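Local coordinates for protein superoxide dismutase [Fe] (Methanothermobacter thermautotrophicus, PDB 1MA1) that destroys superoxide radicals, converting them to oxygen and hydrogen peroxide at the single iron ion bound in each subunit of a homotetramer, at residues 10-15 / 36-41; 32-37 / 83-88. All coordinates share one frame; numbering follows the deposited sequence.

Contact 1. Residues 10-15 / 36-41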
loop_
_atom_site.group_PDB
_atom_site.type_symbol
_atom_site.label_atom_id
_atom_site.label_comp_id
_atom_site.label_asym_id
_atom_site.label_seq_id
_atom_site.Cartn_x
_atom_site.Cartn_y
_atom_site.Cartn_z
ATOM N N GLU A 10 10.073 -7.449 24.128
ATOM C CA GLU A 10 9.519 -6.841 25.334
ATOM C C GLU A 10 9.363 -5.332 25.213
ATOM O O GLU A 10 10.132 -4.669 24.510
ATOM C CB GLU A 10 10.408 -7.178 26.521
ATOM C CG GLU A 10 10.361 -8.648 26.889
ATOM C CD GLU A 10 11.407 -9.027 27.912
ATOM O OE1 GLU A 10 11.369 -10.183 28.407
ATOM O OE2 GLU A 10 12.267 -8.165 28.211
ATOM N N LEU A 11 8.368 -4.783 25.902
ATOM C CA LEU A 11 8.210 -3.336 25.961
ATOM C C LEU A 11 9.428 -2.723 26.634
ATOM O O LEU A 11 9.706 -2.996 27.800
ATOM C CB LEU A 11 6.956 -2.969 26.742
ATOM C CG LEU A 11 6.594 -1.480 26.707
ATOM C CD1 LEU A 11 6.208 -1.083 25.266
ATOM C CD2 LEU A 11 5.444 -1.184 27.672
ATOM N N PRO A 12 10.184 -1.893 25.906
ATOM C CA PRO A 12 11.322 -1.200 26.517
ATOM C C PRO A 12 10.840 -0.131 27.475
ATOM O O PRO A 12 9.796 0.485 27.255
ATOM C CB PRO A 12 12.057 -0.625 25.319
ATOM C CG PRO A 12 10.939 -0.304 24.392
ATOM C CD PRO A 12 10.024 -1.512 24.495
ATOM N N GLU A 13 11.588 0.085 28.546
ATOM C CA GLU A 13 11.314 1.196 29.442
ATOM C C GLU A 13 11.575 2.485 28.679
ATOM O O GLU A 13 12.413 2.521 27.783
ATOM C CB GLU A 13 12.229 1.104 30.654
ATOM C CG GLU A 13 12.408 -0.319 31.162
ATOM C CD GLU A 13 11.962 -0.484 32.601
ATOM O OE1 GLU A 13 12.604 0.142 33.474
ATOM O OE2 GLU A 13 10.977 -1.227 32.866
ATOM N N LEU A 14 10.858 3.546 29.022
ATOM C CA LEU A 14 11.247 4.886 28.598
ATOM C C LEU A 14 12.555 5.334 29.247
ATOM O O LEU A 14 12.855 4.973 30.383
ATOM C CB LEU A 14 10.140 5.883 28.935
ATOM C CG LEU A 14 9.148 6.294 27.853
ATOM C CD1 LEU A 14 8.757 5.126 26.983
ATOM C CD2 LEU A 14 7.940 6.880 28.516
ATOM N N PRO A 15 13.344 6.146 28.530
ATOM C CA PRO A 15 14.574 6.769 29.026
ATOM C C PRO A 15 14.339 7.808 30.133
ATOM O O PRO A 15 15.279 8.456 30.601
ATOM C CB PRO A 15 15.164 7.421 27.765
ATOM C CG PRO A 15 14.528 6.647 26.627
ATOM C CD PRO A 15 13.120 6.501 27.120
ATOM N N LYS A 36 -0.095 1.254 25.879
ATOM C CA LYS A 36 -1.139 0.600 25.097
ATOM C C LYS A 36 -0.686 0.225 23.685
ATOM O O LYS A 36 -0.734 -0.944 23.296
ATOM C CB LYS A 36 -2.370 1.489 25.020
ATOM C CG LYS A 36 -2.975 1.766 26.363
ATOM C CD LYS A 36 -3.313 0.468 27.058
ATOM C CE LYS A 36 -3.794 0.721 28.479
ATOM N NZ LYS A 36 -4.234 -0.525 29.155
ATOM N N HIS A 37 -0.240 1.210 22.919
ATOM C CA HIS A 37 0.051 0.978 21.510
ATOM C C HIS A 37 1.385 0.265 21.321
ATOM O O HIS A 37 1.447 -0.794 20.692
ATOM C CB HIS A 37 0.030 2.302 20.734
ATOM C CG HIS A 37 -1.316 2.959 20.732
ATOM N ND1 HIS A 37 -2.394 2.444 20.047
ATOM C CD2 HIS A 37 -1.788 4.034 21.413
ATOM C CE1 HIS A 37 -3.471 3.166 20.307
ATOM N NE2 HIS A 37 -3.126 4.137 21.136
ATOM N N HIS A 38 2.453 0.828 21.872
ATOM C CA HIS A 38 3.753 0.224 21.695
ATOM C C HIS A 38 3.645 -1.209 22.184
ATOM O O HIS A 38 4.161 -2.130 21.551
ATOM C CB HIS A 38 4.820 0.990 22.485
ATOM C CG HIS A 38 6.227 0.597 22.137
ATOM N ND1 HIS A 38 7.332 1.219 22.679
ATOM C CD2 HIS A 38 6.708 -0.335 21.274
ATOM C CE1 HIS A 38 8.430 0.694 22.167
ATOM N NE2 HIS A 38 8.078 -0.251 21.309
ATOM N N GLN A 39 2.953 -1.395 23.307
ATOM C CA GLN A 39 2.731 -2.736 23.862
ATOM C C GLN A 39 2.010 -3.642 22.856
ATOM O O GLN A 39 2.341 -4.814 22.715
ATOM C CB GLN A 39 1.911 -2.638 25.135
ATOM C CG GLN A 39 1.684 -3.958 25.796
ATOM C CD GLN A 39 2.963 -4.572 26.326
ATOM O OE1 GLN A 39 3.641 -3.995 27.163
ATOM N NE2 GLN A 39 3.289 -5.770 25.839
ATOM N N ALA A 40 1.041 -3.081 22.147
ATOM C CA ALA A 40 0.271 -3.859 21.189
ATOM C C ALA A 40 1.164 -4.433 20.069
ATOM O O ALA A 40 0.924 -5.549 19.568
ATOM C CB ALA A 40 -0.862 -2.997 20.595
ATOM N N TYR A 41 2.200 -3.682 19.688
ATOM C CA TYR A 41 3.121 -4.169 18.661
ATOM C C TYR A 41 4.055 -5.256 19.185
ATOM O O TYR A 41 4.309 -6.228 18.483
ATOM C CB TYR A 41 3.931 -3.013 18.046
ATOM C CG TYR A 41 3.032 -1.936 17.500
ATOM C CD1 TYR A 41 1.959 -2.261 16.672
ATOM C CD2 TYR A 41 3.164 -0.612 17.910
ATOM C CE1 TYR A 41 1.040 -1.304 16.287
ATOM C CE2 TYR A 41 2.235 0.353 17.530
ATOM C CZ TYR A 41 1.173 -0.002 16.726
ATOM O OH TYR A 41 0.204 0.914 16.396
#
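The imidazole of His38 takes Leu11 on one face and Pro12 at an oblique angle. Methyl CD1 of Leu11 makes a CH-pi contact, 3.8 Å from the ring centroid and 26° off the normal, and it sits nearer the CG–ND1 side than the middle of the ring. At the far end of the imidazole, CG of the Pro12 ring comes to 3.5 Å from CE1 of His38, the Pro12 and His38 side chains running toward each other from their own backbones. His38 reaches this position because its CG is anti to the backbone N (chi1 -168°), which swings the imidazole out from helix 27-57 toward residues 10-15.

The other branch of Leu11 meets Gln39: CD2 lies 3.4 Å from OE1, the two side chains crossing at about a right angle. The bend at chi2 (66°) of Gln39 brings its amide to this place, and its NE2 is hydrogen-bonded to Asp43. No hydrogen bond crosses between 10-15 and 36-41, which meet through van der Waals and CH-pi contact. Pro12 also rests on Tyr78 and Leu82 of helix 64-86, so the chain before helix 27-57 touches both arms of the hairpin; His38 meets His81 directly between them.

Contact 2. Residues 32-37 / 83-88. With FE (Fe (III) ion), chain G.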
loop_
_atom_site.group_PDB
_atom_site.type_symbol
_atom_site.label_atom_id
_atom_site.label_comp_id
_atom_site.label_asym_id
_atom_site.label_seq_id
_atom_site.Cartn_x
_atom_site.Cartn_y
_atom_site.Cartn_z
ATOM N N ILE A 32 -0.172 6.443 27.565
ATOM C CA ILE A 32 -0.979 5.537 26.783
ATOM C C ILE A 32 -0.350 5.143 25.421
ATOM O O ILE A 32 -0.505 3.991 24.988
ATOM C CB ILE A 32 -2.431 6.120 26.631
ATOM C CG1 ILE A 32 -3.185 5.381 25.533
ATOM C CG2 ILE A 32 -2.382 7.604 26.381
ATOM C CD1 ILE A 32 -4.621 5.844 25.356
ATOM N N HIS A 33 0.377 6.062 24.776
ATOM C CA HIS A 33 1.145 5.734 23.567
ATOM C C HIS A 33 2.077 4.577 23.890
ATOM O O HIS A 33 2.154 3.597 23.141
ATOM C CB HIS A 33 1.984 6.949 23.096
ATOM C CG HIS A 33 2.542 6.840 21.704
ATOM N ND1 HIS A 33 3.050 7.928 21.040
ATOM C CD2 HIS A 33 2.653 5.799 20.834
ATOM C CE1 HIS A 33 3.446 7.576 19.828
ATOM N NE2 HIS A 33 3.218 6.284 19.671
ATOM N N HIS A 34 2.787 4.699 25.010
ATOM C CA HIS A 34 3.791 3.717 25.391
ATOM C C HIS A 34 3.149 2.416 25.822
ATOM O O HIS A 34 3.547 1.342 25.375
ATOM C CB HIS A 34 4.648 4.250 26.529
ATOM C CG HIS A 34 5.741 3.319 26.948
ATOM N ND1 HIS A 34 5.908 2.892 28.249
ATOM C CD2 HIS A 34 6.733 2.726 26.233
ATOM C CE1 HIS A 34 6.946 2.082 28.321
ATOM N NE2 HIS A 34 7.465 1.967 27.109
ATOM N N GLN A 35 2.143 2.501 26.684
ATOM C CA GLN A 35 1.730 1.329 27.437
ATOM C C GLN A 35 0.634 0.568 26.750
ATOM O O GLN A 35 0.442 -0.617 27.020
ATOM C CB GLN A 35 1.249 1.715 28.826
ATOM C CG GLN A 35 2.242 2.533 29.581
ATOM C CD GLN A 35 2.119 2.326 31.058
ATOM O OE1 GLN A 35 1.017 2.100 31.575
ATOM N NE2 GLN A 35 3.253 2.404 31.766
ATOM N N LYS A 36 -0.095 1.254 25.879
ATOM C CA LYS A 36 -1.139 0.600 25.097
ATOM C C LYS A 36 -0.686 0.225 23.685
ATOM O O LYS A 36 -0.734 -0.944 23.296
ATOM C CB LYS A 36 -2.370 1.489 25.020
ATOM C CG LYS A 36 -2.975 1.766 26.363
ATOM C CD LYS A 36 -3.313 0.468 27.058
ATOM C CE LYS A 36 -3.794 0.721 28.479
ATOM N NZ LYS A 36 -4.234 -0.525 29.155
ATOM N N HIS A 37 -0.240 1.210 22.919
ATOM C CA HIS A 37 0.051 0.978 21.510
ATOM C C HIS A 37 1.385 0.265 21.321
ATOM O O HIS A 37 1.447 -0.794 20.692
ATOM C CB HIS A 37 0.030 2.302 20.734
ATOM C CG HIS A 37 -1.316 2.959 20.732
ATOM N ND1 HIS A 37 -2.394 2.444 20.047
ATOM C CD2 HIS A 37 -1.788 4.034 21.413
ATOM C CE1 HIS A 37 -3.471 3.166 20.307
ATOM N NE2 HIS A 37 -3.126 4.137 21.136
ATOM N N PHE A 83 13.057 3.700 18.515
ATOM C CA PHE A 83 13.896 4.842 18.161
ATOM C C PHE A 83 13.236 6.173 18.497
ATOM O O PHE A 83 13.923 7.155 18.767
ATOM C CB PHE A 83 14.253 4.821 16.663
ATOM C CG PHE A 83 15.310 3.814 16.293
ATOM C CD1 PHE A 83 15.037 2.448 16.306
ATOM C CD2 PHE A 83 16.589 4.227 15.943
ATOM C CE1 PHE A 83 16.018 1.519 15.978
ATOM C CE2 PHE A 83 17.578 3.295 15.615
ATOM C CZ PHE A 83 17.289 1.941 15.635
ATOM N N PHE A 84 11.905 6.198 18.464
ATOM C CA PHE A 84 11.145 7.419 18.722
ATOM C C PHE A 84 11.398 7.888 20.150
ATOM O O PHE A 84 11.811 9.021 20.367
ATOM C CB PHE A 84 9.650 7.160 18.511
ATOM C CG PHE A 84 8.782 8.378 18.702
ATOM C CD1 PHE A 84 9.051 9.555 18.016
ATOM C CD2 PHE A 84 7.680 8.339 19.544
ATOM C CE1 PHE A 84 8.226 10.679 18.167
ATOM C CE2 PHE A 84 6.845 9.446 19.700
ATOM C CZ PHE A 84 7.121 10.624 19.008
ATOM N N TRP A 85 11.156 7.013 21.122
ATOM C CA TRP A 85 11.391 7.347 22.524
ATOM C C TRP A 85 12.830 7.815 22.688
ATOM O O TRP A 85 13.128 8.743 23.445
ATOM C CB TRP A 85 11.152 6.128 23.413
ATOM C CG TRP A 85 9.827 5.469 23.236
ATOM C CD1 TRP A 85 9.589 4.133 23.194
ATOM C CD2 TRP A 85 8.558 6.109 23.095
ATOM N NE1 TRP A 85 8.244 3.889 23.030
ATOM C CE2 TRP A 85 7.586 5.086 22.966
ATOM C CE3 TRP A 85 8.141 7.443 23.065
ATOM C CZ2 TRP A 85 6.236 5.357 22.811
ATOM C CZ3 TRP A 85 6.787 7.714 22.912
ATOM C CH2 TRP A 85 5.852 6.677 22.784
ATOM N N GLY A 86 13.718 7.170 21.955
ATOM C CA GLY A 86 15.130 7.397 22.159
ATOM C C GLY A 86 15.619 8.740 21.642
ATOM O O GLY A 86 16.609 9.270 22.172
ATOM N N ASN A 87 14.965 9.292 20.615
ATOM C CA ASN A 87 15.378 10.592 20.124
ATOM C C ASN A 87 14.442 11.705 20.575
ATOM O O ASN A 87 14.280 12.724 19.893
ATOM C CB ASN A 87 15.592 10.581 18.582
ATOM C CG ASN A 87 14.327 10.234 17.758
ATOM O OD1 ASN A 87 14.414 9.450 16.801
ATOM N ND2 ASN A 87 13.179 10.841 18.089
ATOM N N MET A 88 13.848 11.508 21.756
ATOM C CA MET A 88 13.285 12.615 22.534
ATOM C C MET A 88 13.869 12.673 23.943
ATOM O O MET A 88 14.430 11.699 24.435
ATOM C CB MET A 88 11.757 12.495 22.634
ATOM C CG MET A 88 11.023 12.516 21.300
ATOM S SD MET A 88 9.204 12.551 21.471
ATOM C CE MET A 88 8.860 10.859 21.822
HETATM FE FE FE G . 2.642 5.332 17.869
HETATM O O HOH W 1 2.467 4.412 16.198
#
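Trp85 of helix 64-86 pushes its indole between His33 and His34 of helix 27-57, in the alpha-hairpin of iron/manganese superoxide dismutases, on the side that meets the C-terminal domain; these three residues and Phe84 make a buried aromatic cluster. Toward His33 the indole presents an edge. The six-membered ring stands T-shaped over the imidazole, with planes at 75° and centroids 4.8 Å apart, and its outermost carbon, CH2, lies 3.5 Å from CG of His33. Toward His34 the roles are reversed: the imidazole edge is turned to the face of the five-membered ring in an offset edge-to-face pair with planes at 84°, and CD2 of His34 approaches NE1 of Trp85 at 3.7 Å. Trp85 carries its CG anti to the carbonyl carbon (chi1 -53°), which sends the indole across to the facing helix.

Phe84 reaches the His33 imidazole obliquely, its CE2 3.9 Å from CE1 of His33, and the ring also packs against strand 164-167 and helix 181-188, with Met88 CE over one face. Both ring nitrogens of His34 are hydrogen-bonded outside this pair of segments, ND1 to Tyr18 OH. An alanine in place of Trp85 would probably open a gap between the helices and leave one face of the His33 imidazole without its edge-to-face partner, the iron bond then doing more to fix its rotation. His81, Asp167, His171 and a water complete the iron site, in which NE2 of His33 lies 2.1 Å from the iron.

How the contacts relate
Helix 27-57 carries both contacts, whose centres lie about 7 Å apart, and Lys36 and His37 belong to both. His33 binds the iron, while its neighbour His34, in contact 2, reaches the N-terminal chain of contact 1 by a probable hydrogen bond from its NE2 to Pro12 O, 2.8 Å long. The backbone N of His38 probably bonds to His33 O at 3.1 Å across a wider pi-type turn, and the His38 ring packs against that of Trp85, planes at about 40°. The His38 side chain stays about 7 Å from the iron and about 4 Å from that of the ligand His81, nearest atoms, so contact 1 lies behind the coordination shell that contact 2 enters directly.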